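PDB 3HL1: ferritin like protein from Caulobacter vibrioides, which is of unknown detailed function but belongs to the ferritin-like superfamily of helical-bundle proteins and probably binds metal. Local coordinates for residues A[86-92]-A[139-144]; A[100-104]-A[116-120]; A[20-24]-A[83-87]; A[131-135]-A[146-150]; A[11-16]-A[68-73]. The contacts are given in a common frame with arbitrary orientation. Numbering follows the deposited sequence.

Interaction 1 (A[86-92]-A[139-144]); sequences HIDFDLD and TDYGSI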
# COMPACT_ATOMS: atom_id res chain seq x y z
N HIS A 86 -7.38 -4.95 7.15
CA HIS A 86 -8.74 -4.56 6.68
C HIS A 86 -9.31 -5.42 5.55
O HIS A 86 -10.29 -5.04 4.93
CB HIS A 86 -8.79 -3.03 6.36
CG HIS A 86 -8.42 -2.16 7.54
ND1 HIS A 86 -9.19 -2.08 8.67
CD2 HIS A 86 -7.32 -1.41 7.79
CE1 HIS A 86 -8.59 -1.32 9.56
NE2 HIS A 86 -7.45 -0.88 9.05
N ILE A 87 -8.67 -6.56 5.29
CA ILE A 87 -9.10 -7.49 4.24
C ILE A 87 -9.40 -8.86 4.85
O ILE A 87 -8.62 -9.40 5.61
CB ILE A 87 -8.08 -7.66 3.11
CG1 ILE A 87 -7.79 -6.31 2.43
CG2 ILE A 87 -8.60 -8.69 2.07
CD1 ILE A 87 -9.02 -5.60 1.84
N ASP A 88 -10.59 -9.34 4.58
CA ASP A 88 -11.04 -10.71 4.96
C ASP A 88 -11.51 -11.46 3.72
O ASP A 88 -12.60 -11.23 3.21
CB ASP A 88 -12.22 -10.58 5.93
CG ASP A 88 -12.68 -11.92 6.51
OD1 ASP A 88 -12.09 -12.99 6.19
OD2 ASP A 88 -13.67 -11.87 7.28
N PHE A 89 -10.70 -12.40 3.26
CA PHE A 89 -11.01 -13.13 2.02
C PHE A 89 -12.19 -14.09 2.21
O PHE A 89 -12.79 -14.53 1.24
CB PHE A 89 -9.76 -13.83 1.48
CG PHE A 89 -8.66 -12.86 1.13
CD1 PHE A 89 -8.85 -11.91 0.15
CD2 PHE A 89 -7.46 -12.87 1.81
CE1 PHE A 89 -7.85 -11.01 -0.18
CE2 PHE A 89 -6.44 -11.95 1.52
CZ PHE A 89 -6.64 -11.00 0.52
N ASP A 90 -12.50 -14.38 3.47
CA ASP A 90 -13.61 -15.26 3.86
C ASP A 90 -14.90 -14.60 3.46
O ASP A 90 -15.94 -15.23 3.42
CB ASP A 90 -13.70 -15.48 5.38
CG ASP A 90 -12.58 -16.33 5.94
OD1 ASP A 90 -11.90 -17.05 5.19
OD2 ASP A 90 -12.41 -16.27 7.18
N LEU A 91 -14.87 -13.29 3.22
CA LEU A 91 -16.07 -12.60 2.77
C LEU A 91 -16.40 -12.87 1.29
O LEU A 91 -17.50 -12.57 0.83
CB LEU A 91 -15.95 -11.09 3.00
CG LEU A 91 -15.81 -10.63 4.45
CD1 LEU A 91 -15.52 -9.17 4.52
CD2 LEU A 91 -17.10 -10.95 5.23
N ASP A 92 -15.44 -13.38 0.55
CA ASP A 92 -15.56 -13.48 -0.89
C ASP A 92 -15.98 -14.89 -1.30
O ASP A 92 -15.65 -15.85 -0.64
CB ASP A 92 -14.20 -13.17 -1.54
CG ASP A 92 -13.68 -11.79 -1.20
OD1 ASP A 92 -14.54 -10.91 -0.99
OD2 ASP A 92 -12.44 -11.60 -1.14
N THR A 139 -14.92 -2.78 9.34
CA THR A 139 -13.48 -2.64 9.35
C THR A 139 -12.78 -3.58 8.34
O THR A 139 -11.65 -3.29 7.95
CB THR A 139 -12.87 -2.87 10.78
OG1 THR A 139 -11.43 -2.85 10.67
CG2 THR A 139 -13.29 -4.19 11.36
N ASP A 140 -13.43 -4.69 7.97
CA ASP A 140 -12.88 -5.66 7.05
C ASP A 140 -13.73 -5.77 5.80
O ASP A 140 -14.98 -5.82 5.84
CB ASP A 140 -12.77 -7.04 7.69
CG ASP A 140 -11.68 -7.13 8.76
OD1 ASP A 140 -10.62 -6.55 8.58
OD2 ASP A 140 -11.87 -7.88 9.74
N TYR A 141 -13.04 -5.83 4.68
CA TYR A 141 -13.69 -5.91 3.39
C TYR A 141 -13.12 -7.09 2.58
O TYR A 141 -12.06 -7.63 2.89
CB TYR A 141 -13.48 -4.55 2.66
CG TYR A 141 -14.03 -3.33 3.37
CD1 TYR A 141 -13.26 -2.60 4.29
CD2 TYR A 141 -15.31 -2.90 3.13
CE1 TYR A 141 -13.78 -1.52 4.94
CE2 TYR A 141 -15.83 -1.79 3.75
CZ TYR A 141 -15.07 -1.10 4.66
OH TYR A 141 -15.66 -0.01 5.27
N GLY A 142 -13.82 -7.48 1.51
CA GLY A 142 -13.38 -8.60 0.69
C GLY A 142 -12.31 -8.28 -0.34
O GLY A 142 -11.74 -9.17 -0.94
N SER A 143 -12.08 -6.98 -0.55
CA SER A 143 -11.12 -6.48 -1.55
C SER A 143 -10.82 -5.01 -1.26
O SER A 143 -11.58 -4.37 -0.56
CB SER A 143 -11.73 -6.54 -2.96
OG SER A 143 -12.95 -5.77 -3.07
N ILE A 144 -9.76 -4.49 -1.86
CA ILE A 144 -9.40 -3.10 -1.73
C ILE A 144 -10.44 -2.24 -2.39
O ILE A 144 -10.81 -1.20 -1.85
CB ILE A 144 -8.00 -2.81 -2.35
CG1 ILE A 144 -6.93 -3.50 -1.51
CG2 ILE A 144 -7.78 -1.31 -2.42
CD1 ILE A 144 -5.49 -3.33 -2.08
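A single parallel beta bridge, in a chain of helices and long loops that has no regular strands, shows how two loops can be joined by a minimum of strand-like pairing. Ile87 and Tyr141 are its centre: Tyr141 N donates to His86 O at 2.9 Å, and Asp88 N donates to Tyr141 O at 2.8 Å, so that Tyr141 is held from both its amide and its carbonyl. The residue most covered is His86, whose ring lies beside Thr139; ND1 donates to Thr139 O at 2.8 Å, with a weak second bond of 3.1 Å between ND1 and Thr139 OG1. Next comes Gly142, which packs against Leu91 and Asp92, and where a side chain would collide with the carboxylate of Asp92. Ile87, the third, turns its CB mainly away, yet its CD1 reaches 3.6 Å from Ser143 C, close to where helix 144-157 begins with Ser143 as N-cap, its OG bonded to Glu146 N. In 86-92, an Asx turn starts the 3-10 segment 89-91: Asp88 OD1 accepts from Asp90 N at 3.1 Å. Beyond that turn the chain comes back to the glycine, with Asp92 OD2 2.5 Å from Gly142 O.

Interaction 2 (A[100-104]-A[116-120]); sequences FTPYS and NTMCL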
# COMPACT_ATOMS: atom_id res chain seq x y z
N PHE A 100 -5.16 -18.81 -4.73
CA PHE A 100 -3.83 -18.27 -4.52
C PHE A 100 -3.28 -18.82 -3.25
O PHE A 100 -3.21 -18.15 -2.24
CB PHE A 100 -3.92 -16.74 -4.51
CG PHE A 100 -4.50 -16.17 -5.76
CD1 PHE A 100 -3.80 -16.26 -6.96
CD2 PHE A 100 -5.75 -15.56 -5.75
CE1 PHE A 100 -4.33 -15.73 -8.15
CE2 PHE A 100 -6.30 -15.03 -6.93
CZ PHE A 100 -5.58 -15.12 -8.14
N THR A 101 -2.91 -20.10 -3.29
CA THR A 101 -2.37 -20.78 -2.12
C THR A 101 -1.14 -21.60 -2.55
O THR A 101 -1.13 -22.18 -3.66
CB THR A 101 -3.43 -21.67 -1.47
OG1 THR A 101 -2.82 -22.50 -0.50
CG2 THR A 101 -4.06 -22.58 -2.46
N PRO A 102 -0.08 -21.62 -1.73
CA PRO A 102 0.08 -21.01 -0.44
C PRO A 102 0.20 -19.47 -0.49
O PRO A 102 0.52 -18.92 -1.54
CB PRO A 102 1.38 -21.63 0.06
CG PRO A 102 2.17 -21.84 -1.19
CD PRO A 102 1.16 -22.30 -2.17
N TYR A 103 -0.03 -18.83 0.64
CA TYR A 103 0.10 -17.38 0.78
C TYR A 103 0.47 -17.01 2.24
O TYR A 103 0.32 -17.85 3.14
CB TYR A 103 -1.20 -16.74 0.31
CG TYR A 103 -2.30 -16.63 1.36
CD1 TYR A 103 -3.16 -17.68 1.67
CD2 TYR A 103 -2.47 -15.44 2.02
CE1 TYR A 103 -4.16 -17.52 2.64
CE2 TYR A 103 -3.41 -15.28 2.97
CZ TYR A 103 -4.26 -16.30 3.28
OH TYR A 103 -5.20 -15.98 4.24
N SER A 104 1.00 -15.80 2.48
CA SER A 104 1.47 -15.43 3.81
C SER A 104 1.63 -13.94 3.93
O SER A 104 2.09 -13.32 2.96
CB SER A 104 2.81 -16.14 4.07
OG SER A 104 3.34 -15.78 5.32
N ASN A 116 1.55 -15.22 -4.81
CA ASN A 116 0.14 -15.48 -4.49
C ASN A 116 -0.51 -14.40 -3.60
O ASN A 116 -1.66 -13.94 -3.89
CB ASN A 116 -0.06 -16.85 -3.81
CG ASN A 116 -0.04 -18.00 -4.78
OD1 ASN A 116 -0.30 -17.84 -5.99
ND2 ASN A 116 0.30 -19.19 -4.28
N THR A 117 0.19 -14.03 -2.53
CA THR A 117 -0.23 -12.95 -1.62
C THR A 117 -0.42 -11.61 -2.34
O THR A 117 -1.38 -10.92 -2.08
CB THR A 117 0.77 -12.81 -0.48
OG1 THR A 117 1.01 -14.10 0.10
CG2 THR A 117 0.24 -11.81 0.60
N MSE A 118 0.51 -11.27 -3.25
CA MSE A 118 0.40 -10.05 -4.08
C MSE A 118 -0.85 -10.06 -4.98
O MSE A 118 -1.55 -9.04 -5.07
CB MSE A 118 1.69 -9.85 -4.87
CG MSE A 118 2.81 -9.55 -3.92
SE MSE A 118 4.52 -9.49 -4.80
CE MSE A 118 4.37 -7.97 -5.55
N CYS A 119 -1.19 -11.23 -5.50
CA CYS A 119 -2.41 -11.43 -6.30
C CYS A 119 -3.66 -11.25 -5.43
O CYS A 119 -4.62 -10.58 -5.82
CB CYS A 119 -2.45 -12.81 -6.97
SG CYS A 119 -1.27 -13.01 -8.34
N LEU A 120 -3.62 -11.81 -4.23
CA LEU A 120 -4.69 -11.66 -3.25
C LEU A 120 -4.92 -10.21 -2.82
O LEU A 120 -6.06 -9.74 -2.78
CB LEU A 120 -4.35 -12.50 -2.02
CG LEU A 120 -4.64 -13.99 -2.12
CD1 LEU A 120 -3.93 -14.72 -1.01
CD2 LEU A 120 -6.13 -14.21 -2.04
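Two side chains of helix 112-121 serve the backbone of a loop that has no regular structure of its own. Asn116 ND2 donates to Pro102 O at 2.8 Å, and one residue further along the helix Thr117 OG1 accepts from Ser104 N at 2.9 Å; the same hydroxyl also bonds to Thr113 O within the helix. Between these two anchor points lies Tyr103, and the peptide bond before Pro102 is cis. Outward from the polar pair, packing takes over. Phe100 is the residue most covered here: its CB meets Leu120 CG at 3.7 Å, while Cys119 CB lies over its ring face in a CH-pi contact, 3.9 Å from the centroid. Tyr103 turns a ring face to Leu120, with CD2 and Leu120 CD1 3.4 Å apart. Phe234 and Arg241 of helix 233-242 also touch Phe100. The chemistry implies that Asn116 and Thr117 satisfy Pro102 O and Ser104 N in this irregular loop while aromatic rings fill the apolar space beside them; Phe100 O, buried by the contact, stays without a partner.

Interaction 3 (A[20-24]-A[83-87]); sequences DLELW and AVPHI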
# COMPACT_ATOMS: atom_id res chain seq x y z
N ASP A 20 -3.14 2.81 6.04
CA ASP A 20 -2.41 1.69 6.69
C ASP A 20 -2.28 0.51 5.73
O ASP A 20 -1.22 -0.13 5.66
CB ASP A 20 -3.12 1.22 7.94
CG ASP A 20 -3.01 2.21 9.11
OD1 ASP A 20 -2.29 3.18 9.04
OD2 ASP A 20 -3.77 1.96 10.04
N LEU A 21 -3.32 0.26 4.95
CA LEU A 21 -3.30 -0.86 4.01
C LEU A 21 -2.35 -0.55 2.89
O LEU A 21 -1.48 -1.38 2.54
CB LEU A 21 -4.70 -1.18 3.47
CG LEU A 21 -4.81 -2.32 2.41
CD1 LEU A 21 -4.16 -3.63 2.80
CD2 LEU A 21 -6.25 -2.59 2.13
N GLU A 22 -2.41 0.67 2.34
CA GLU A 22 -1.48 1.03 1.23
C GLU A 22 -0.03 0.91 1.73
O GLU A 22 0.84 0.39 1.05
CB GLU A 22 -1.73 2.46 0.67
CG GLU A 22 -3.14 2.66 0.08
CD GLU A 22 -3.42 1.93 -1.25
OE1 GLU A 22 -2.45 1.58 -1.95
OE2 GLU A 22 -4.63 1.81 -1.60
N LEU A 23 0.23 1.44 2.91
CA LEU A 23 1.58 1.39 3.49
C LEU A 23 2.04 -0.06 3.71
O LEU A 23 3.21 -0.42 3.43
CB LEU A 23 1.60 2.13 4.84
CG LEU A 23 3.02 2.20 5.47
CD1 LEU A 23 4.00 2.89 4.52
CD2 LEU A 23 3.05 2.90 6.80
N TRP A 24 1.14 -0.89 4.25
CA TRP A 24 1.45 -2.30 4.46
C TRP A 24 2.00 -2.98 3.19
O TRP A 24 2.92 -3.76 3.28
CB TRP A 24 0.25 -3.04 5.03
CG TRP A 24 0.49 -4.44 5.36
CD1 TRP A 24 0.73 -4.95 6.59
CD2 TRP A 24 0.38 -5.55 4.49
NE1 TRP A 24 0.90 -6.29 6.53
CE2 TRP A 24 0.66 -6.70 5.25
CE3 TRP A 24 0.12 -5.69 3.11
CZ2 TRP A 24 0.67 -7.98 4.70
CZ3 TRP A 24 0.13 -6.97 2.56
CH2 TRP A 24 0.41 -8.09 3.35
N ALA A 83 -2.40 -12.14 8.23
CA ALA A 83 -3.15 -10.92 8.49
C ALA A 83 -2.76 -9.75 7.54
O ALA A 83 -1.64 -9.23 7.60
CB ALA A 83 -2.96 -10.51 9.95
N VAL A 84 -3.70 -9.39 6.67
CA VAL A 84 -3.63 -8.24 5.78
C VAL A 84 -4.56 -7.17 6.35
O VAL A 84 -5.73 -7.46 6.63
CB VAL A 84 -4.05 -8.64 4.33
CG1 VAL A 84 -4.02 -7.41 3.38
CG2 VAL A 84 -3.13 -9.75 3.80
N PRO A 85 -4.07 -5.94 6.56
CA PRO A 85 -4.95 -4.90 7.16
C PRO A 85 -6.28 -4.71 6.44
O PRO A 85 -6.30 -4.40 5.25
CB PRO A 85 -4.08 -3.62 7.11
CG PRO A 85 -2.63 -4.17 7.17
CD PRO A 85 -2.69 -5.46 6.37
N HIS A 86 -7.38 -4.95 7.15
CA HIS A 86 -8.74 -4.56 6.68
C HIS A 86 -9.31 -5.42 5.55
O HIS A 86 -10.29 -5.04 4.93
CB HIS A 86 -8.79 -3.03 6.36
CG HIS A 86 -8.42 -2.16 7.54
ND1 HIS A 86 -9.19 -2.08 8.67
CD2 HIS A 86 -7.32 -1.41 7.79
CE1 HIS A 86 -8.59 -1.32 9.56
NE2 HIS A 86 -7.45 -0.88 9.05
N ILE A 87 -8.67 -6.56 5.29
CA ILE A 87 -9.10 -7.49 4.24
C ILE A 87 -9.40 -8.86 4.85
O ILE A 87 -8.62 -9.40 5.61
CB ILE A 87 -8.08 -7.66 3.11
CG1 ILE A 87 -7.79 -6.31 2.43
CG2 ILE A 87 -8.60 -8.69 2.07
CD1 ILE A 87 -9.02 -5.60 1.84
O HOH W 1 -6.13 1.10 10.48
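Here a type II beta turn, Val84 to Ile87, docks against helix 8-35, the first long helix of this ferritin-like chain, and side-chain conformation settles the fit. Trp24, with chi1 near 180° (t) and chi2 at 100°, presents the face of its indole to Pro85: CD sits 3.4 Å from the centroid of the five-membered ring, only 8° off the normal, a close CH-pi contact. Val84 extends the apolar surface, its CG2 3.9 Å from Trp24 CH2. The indole NE1 is bonded to Glu78 O. One turn earlier, Leu21 takes the tp rotamer, which brings both methyls into contact with the turn: CD1 lies 3.8 Å from Val84 CG1, and CD2 lies 4.0 Å from Ile87 CG1. No direct hydrogen bond joins the two segments. Instead the polar link is a single water, which donates to Asp20 OD2 at 2.6 Å and is hydrogen-bonded to His86 NE2 at 2.8 Å.

Interaction 4 (A[131-135]-A[146-150]); sequences EPDLA and EFYDA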
# COMPACT_ATOMS: atom_id res chain seq x y z
N GLU A 131 -22.01 -7.76 -2.50
CA GLU A 131 -22.49 -6.40 -2.35
C GLU A 131 -21.58 -5.68 -1.34
O GLU A 131 -21.38 -6.21 -0.24
CB GLU A 131 -23.96 -6.40 -1.88
CG GLU A 131 -24.96 -6.50 -3.02
CD GLU A 131 -24.88 -5.27 -3.91
OE1 GLU A 131 -24.99 -4.15 -3.38
OE2 GLU A 131 -24.70 -5.43 -5.13
N PRO A 132 -21.03 -4.50 -1.70
CA PRO A 132 -20.17 -3.76 -0.78
C PRO A 132 -20.91 -3.46 0.50
O PRO A 132 -22.11 -3.10 0.44
CB PRO A 132 -19.87 -2.46 -1.53
CG PRO A 132 -20.06 -2.83 -2.98
CD PRO A 132 -21.15 -3.81 -3.00
N ASP A 133 -20.26 -3.68 1.63
CA ASP A 133 -20.85 -3.40 2.92
C ASP A 133 -20.53 -1.95 3.22
O ASP A 133 -19.36 -1.58 3.46
CB ASP A 133 -20.30 -4.30 3.99
CG ASP A 133 -21.06 -4.16 5.28
OD1 ASP A 133 -21.78 -3.14 5.46
OD2 ASP A 133 -20.90 -5.07 6.11
N LEU A 134 -21.57 -1.11 3.16
CA LEU A 134 -21.40 0.34 3.22
C LEU A 134 -21.57 0.93 4.62
O LEU A 134 -21.53 2.17 4.77
CB LEU A 134 -22.38 1.03 2.23
CG LEU A 134 -22.26 0.56 0.76
CD1 LEU A 134 -23.31 1.25 -0.11
CD2 LEU A 134 -20.85 0.81 0.22
N ALA A 135 -21.76 0.09 5.63
CA ALA A 135 -21.95 0.55 7.00
C ALA A 135 -20.61 1.18 7.54
O ALA A 135 -19.51 0.70 7.24
CB ALA A 135 -22.40 -0.61 7.86
N GLU A 146 -13.60 -2.83 -2.67
CA GLU A 146 -14.77 -2.69 -1.81
C GLU A 146 -14.54 -1.66 -0.70
O GLU A 146 -15.43 -0.87 -0.32
CB GLU A 146 -15.13 -4.02 -1.16
CG GLU A 146 -16.45 -3.95 -0.36
CD GLU A 146 -16.73 -5.16 0.54
OE1 GLU A 146 -16.09 -6.21 0.35
OE2 GLU A 146 -17.63 -5.05 1.42
N PHE A 147 -13.37 -1.71 -0.11
CA PHE A 147 -12.97 -0.69 0.89
C PHE A 147 -13.18 0.71 0.27
O PHE A 147 -13.82 1.59 0.88
CB PHE A 147 -11.50 -0.89 1.27
CG PHE A 147 -11.05 -0.12 2.54
CD1 PHE A 147 -11.47 1.17 2.79
CD2 PHE A 147 -10.23 -0.71 3.46
CE1 PHE A 147 -11.09 1.84 3.95
CE2 PHE A 147 -9.85 -0.04 4.61
CZ PHE A 147 -10.30 1.23 4.85
N TYR A 148 -12.63 0.96 -0.92
CA TYR A 148 -12.82 2.25 -1.58
C TYR A 148 -14.25 2.58 -1.97
O TYR A 148 -14.60 3.76 -1.93
CB TYR A 148 -11.84 2.48 -2.73
CG TYR A 148 -10.45 2.75 -2.22
CD1 TYR A 148 -10.16 3.93 -1.52
CD2 TYR A 148 -9.42 1.83 -2.37
CE1 TYR A 148 -8.88 4.18 -1.02
CE2 TYR A 148 -8.13 2.09 -1.88
CZ TYR A 148 -7.89 3.27 -1.20
OH TYR A 148 -6.66 3.53 -0.69
N ASP A 149 -15.06 1.58 -2.33
CA ASP A 149 -16.48 1.80 -2.50
C ASP A 149 -17.19 2.39 -1.27
O ASP A 149 -18.03 3.31 -1.40
CB ASP A 149 -17.18 0.47 -2.77
CG ASP A 149 -17.13 0.05 -4.21
OD1 ASP A 149 -16.63 0.78 -5.08
OD2 ASP A 149 -17.65 -1.05 -4.45
N ALA A 150 -16.94 1.78 -0.11
CA ALA A 150 -17.46 2.27 1.19
C ALA A 150 -16.94 3.68 1.44
O ALA A 150 -17.69 4.58 1.82
CB ALA A 150 -17.04 1.34 2.30
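Loop 131-135 lies along the first turns of helix 144-157 and meets it by one hydrogen bond and by van der Waals contact, with an Asx turn shaping the loop. The hydrogen bond runs from Asp133 N to Glu146 OE2 at 3.0 Å, with an almost straight geometry of 171°. Glu146 can extend this far because its chi1 and chi2 are both near 180° (t), and its other oxygen, OE1, forms a salt bridge with Arg130 and accepts from Gly142 N. Within the loop, Asp133 OD1 accepts from Ala135 N at 3.2 Å, the Asx turn that bends the chain around Leu134. The van der Waals contact involves three loop residues. Pro132 points its ring at the helix, with CB 3.9 Å from Glu146 CG and CG 3.3 Å from Asp149 OD2, while Leu134 CD2 rests 3.8 Å from Ala150 CA; the small alanine lets the loop backbone approach, its CB lying 3.9 Å from Asp133 O. Asp149 itself is paired with Arg152 in a salt bridge. The chemistry implies that Glu146 acts as a connector at the start of the helix: one carboxylate binds a loop amide, an arginine and the amide of Gly142, tying together three points of the chain, while proline and leucine supply the apolar surface on the loop side.

Interaction 5 (A[11-16]-A[68-73]); sequences LYQHFQ and YGYSPT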
# COMPACT_ATOMS: atom_id res chain seq x y z
N LEU A 11 -15.42 8.12 9.24
CA LEU A 11 -14.80 8.45 7.93
C LEU A 11 -13.32 8.59 8.17
O LEU A 11 -12.52 7.94 7.47
CB LEU A 11 -15.41 9.72 7.32
CG LEU A 11 -14.72 10.13 6.00
CD1 LEU A 11 -14.92 9.00 4.99
CD2 LEU A 11 -15.28 11.43 5.49
N TYR A 12 -12.94 9.32 9.20
CA TYR A 12 -11.51 9.48 9.57
C TYR A 12 -10.80 8.14 9.85
O TYR A 12 -9.66 7.88 9.38
CB TYR A 12 -11.40 10.45 10.77
CG TYR A 12 -11.64 11.93 10.46
CD1 TYR A 12 -12.01 12.39 9.19
CD2 TYR A 12 -11.52 12.86 11.47
CE1 TYR A 12 -12.21 13.77 8.93
CE2 TYR A 12 -11.69 14.17 11.24
CZ TYR A 12 -12.03 14.65 9.99
OH TYR A 12 -12.20 16.01 9.87
N GLN A 13 -11.49 7.26 10.60
CA GLN A 13 -10.97 5.93 10.85
C GLN A 13 -10.76 5.15 9.55
O GLN A 13 -9.76 4.46 9.39
CB GLN A 13 -11.94 5.17 11.74
CG GLN A 13 -11.80 5.52 13.16
CD GLN A 13 -12.62 4.62 14.08
OE1 GLN A 13 -13.80 4.83 14.31
NE2 GLN A 13 -11.97 3.64 14.63
N HIS A 14 -11.67 5.32 8.59
CA HIS A 14 -11.51 4.65 7.29
C HIS A 14 -10.37 5.25 6.44
O HIS A 14 -9.73 4.53 5.70
CB HIS A 14 -12.80 4.60 6.52
CG HIS A 14 -13.76 3.54 7.01
ND1 HIS A 14 -14.51 3.70 8.16
CD2 HIS A 14 -14.05 2.30 6.55
CE1 HIS A 14 -15.25 2.61 8.36
NE2 HIS A 14 -14.96 1.74 7.41
N PHE A 15 -10.17 6.56 6.48
CA PHE A 15 -9.01 7.16 5.86
C PHE A 15 -7.70 6.54 6.41
O PHE A 15 -6.77 6.18 5.63
CB PHE A 15 -8.94 8.68 6.08
CG PHE A 15 -9.96 9.48 5.30
CD1 PHE A 15 -10.26 9.18 3.95
CD2 PHE A 15 -10.57 10.54 5.87
CE1 PHE A 15 -11.16 9.96 3.22
CE2 PHE A 15 -11.47 11.32 5.16
CZ PHE A 15 -11.78 11.02 3.83
N GLN A 16 -7.61 6.48 7.72
CA GLN A 16 -6.43 5.88 8.40
C GLN A 16 -6.26 4.43 8.01
O GLN A 16 -5.14 4.00 7.75
CB GLN A 16 -6.54 5.97 9.91
CG GLN A 16 -5.26 5.54 10.66
CD GLN A 16 -4.10 6.37 10.26
OE1 GLN A 16 -4.17 7.60 10.30
NE2 GLN A 16 -3.04 5.74 9.82
N TYR A 68 -10.72 16.60 3.97
CA TYR A 68 -11.80 16.42 4.93
C TYR A 68 -11.43 16.80 6.39
O TYR A 68 -12.24 16.65 7.29
CB TYR A 68 -12.32 14.98 4.91
CG TYR A 68 -13.21 14.69 3.74
CD1 TYR A 68 -12.68 14.46 2.46
CD2 TYR A 68 -14.60 14.63 3.89
CE1 TYR A 68 -13.50 14.16 1.39
CE2 TYR A 68 -15.43 14.34 2.79
CZ TYR A 68 -14.87 14.10 1.56
OH TYR A 68 -15.68 13.84 0.47
N GLY A 69 -10.20 17.24 6.60
CA GLY A 69 -9.71 17.72 7.87
C GLY A 69 -8.90 16.75 8.73
O GLY A 69 -8.63 17.04 9.90
N TYR A 70 -8.56 15.59 8.19
CA TYR A 70 -7.80 14.58 8.91
C TYR A 70 -6.40 14.38 8.33
O TYR A 70 -6.25 13.96 7.21
CB TYR A 70 -8.53 13.24 8.88
CG TYR A 70 -7.87 12.11 9.61
CD1 TYR A 70 -7.93 12.01 11.00
CD2 TYR A 70 -7.18 11.13 8.92
CE1 TYR A 70 -7.33 10.97 11.69
CE2 TYR A 70 -6.58 10.06 9.59
CZ TYR A 70 -6.63 9.99 10.97
OH TYR A 70 -6.01 8.97 11.66
N SER A 71 -5.37 14.59 9.12
CA SER A 71 -3.99 14.26 8.72
C SER A 71 -3.69 12.84 9.20
O SER A 71 -3.68 12.57 10.39
CB SER A 71 -2.98 15.24 9.35
OG SER A 71 -3.16 16.55 8.91
N PRO A 72 -3.48 11.90 8.27
CA PRO A 72 -3.14 10.54 8.74
C PRO A 72 -1.73 10.44 9.36
O PRO A 72 -0.82 11.25 9.09
CB PRO A 72 -3.16 9.69 7.47
CG PRO A 72 -3.72 10.55 6.39
CD PRO A 72 -3.55 11.97 6.80
N THR A 73 -1.54 9.41 10.14
CA THR A 73 -0.23 9.16 10.75
C THR A 73 0.19 7.77 10.39
O THR A 73 -0.62 6.86 10.30
CB THR A 73 -0.32 9.28 12.28
OG1 THR A 73 -1.38 8.42 12.70
CG2 THR A 73 -0.71 10.59 12.66
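The backbones run alongside one another: 11-16 is regular helix, while in 68-73 a Schellman motif closes helix 42-67 at Gly69, after which residues 70-73 run extended. Gly69 has a positive phi of 99°, at which a side chain would press on the preceding carbonyl and on the hydroxyl of Tyr12. CA atoms approach at two places, Tyr12 with Tyr70 at 6.3 Å and Gln16 with Pro72 at 5.7 Å. This lays the chain leaving one helix of the ferritin-like bundle against helix 8-35. Among the side chains, Tyr12 OH donates to Tyr68 O at 2.7 Å, bonding a carbonyl at the helix end, and Tyr70 CB sits over the Tyr12 ring, 3.6 Å from its centroid, in a CH-pi contact. Deeper in, Phe15 CE2 lies 3.8 Å from Tyr68 CB and Leu11 CD2 is 3.6 Å from Tyr68 CD2; the phenol of Tyr68 bonds to Met155 O. The far end is governed by Gln16, whose NE2 is also hydrogen-bonded to Asp20 OD1. Its carboxamide treats Thr73 much as a backbone partner would: NE2 donates to Thr73 O at 2.7 Å, and OE1 accepts from Thr73 N at 3.2 Å and from Tyr70 OH at 2.7 Å.

All five contacts are partly buried. Interaction 3 is the most central, about 7 Å from the chain's centre, and is apolar apart from a water; the others, 15 to 18 Å out, use direct hydrogen bonds. Interactions 3 and 5 both use helix 8-35. Interaction 1 shares His86 and Ile87 with interaction 3, and His86 CB touches Phe147 CE2 of helix 144-157 at 3.6 Å; Tyr141 of 139-144 packs on Asp133, Glu146 and Ala150 of interaction 4. Only interaction 1 pairs backbone with backbone; side chains reach backbone groups there too and in 2, 4 and 5, and interaction 5 adds a bond between two side chains. Interactions 2 and 5 lie on opposite sides of the chain's centre.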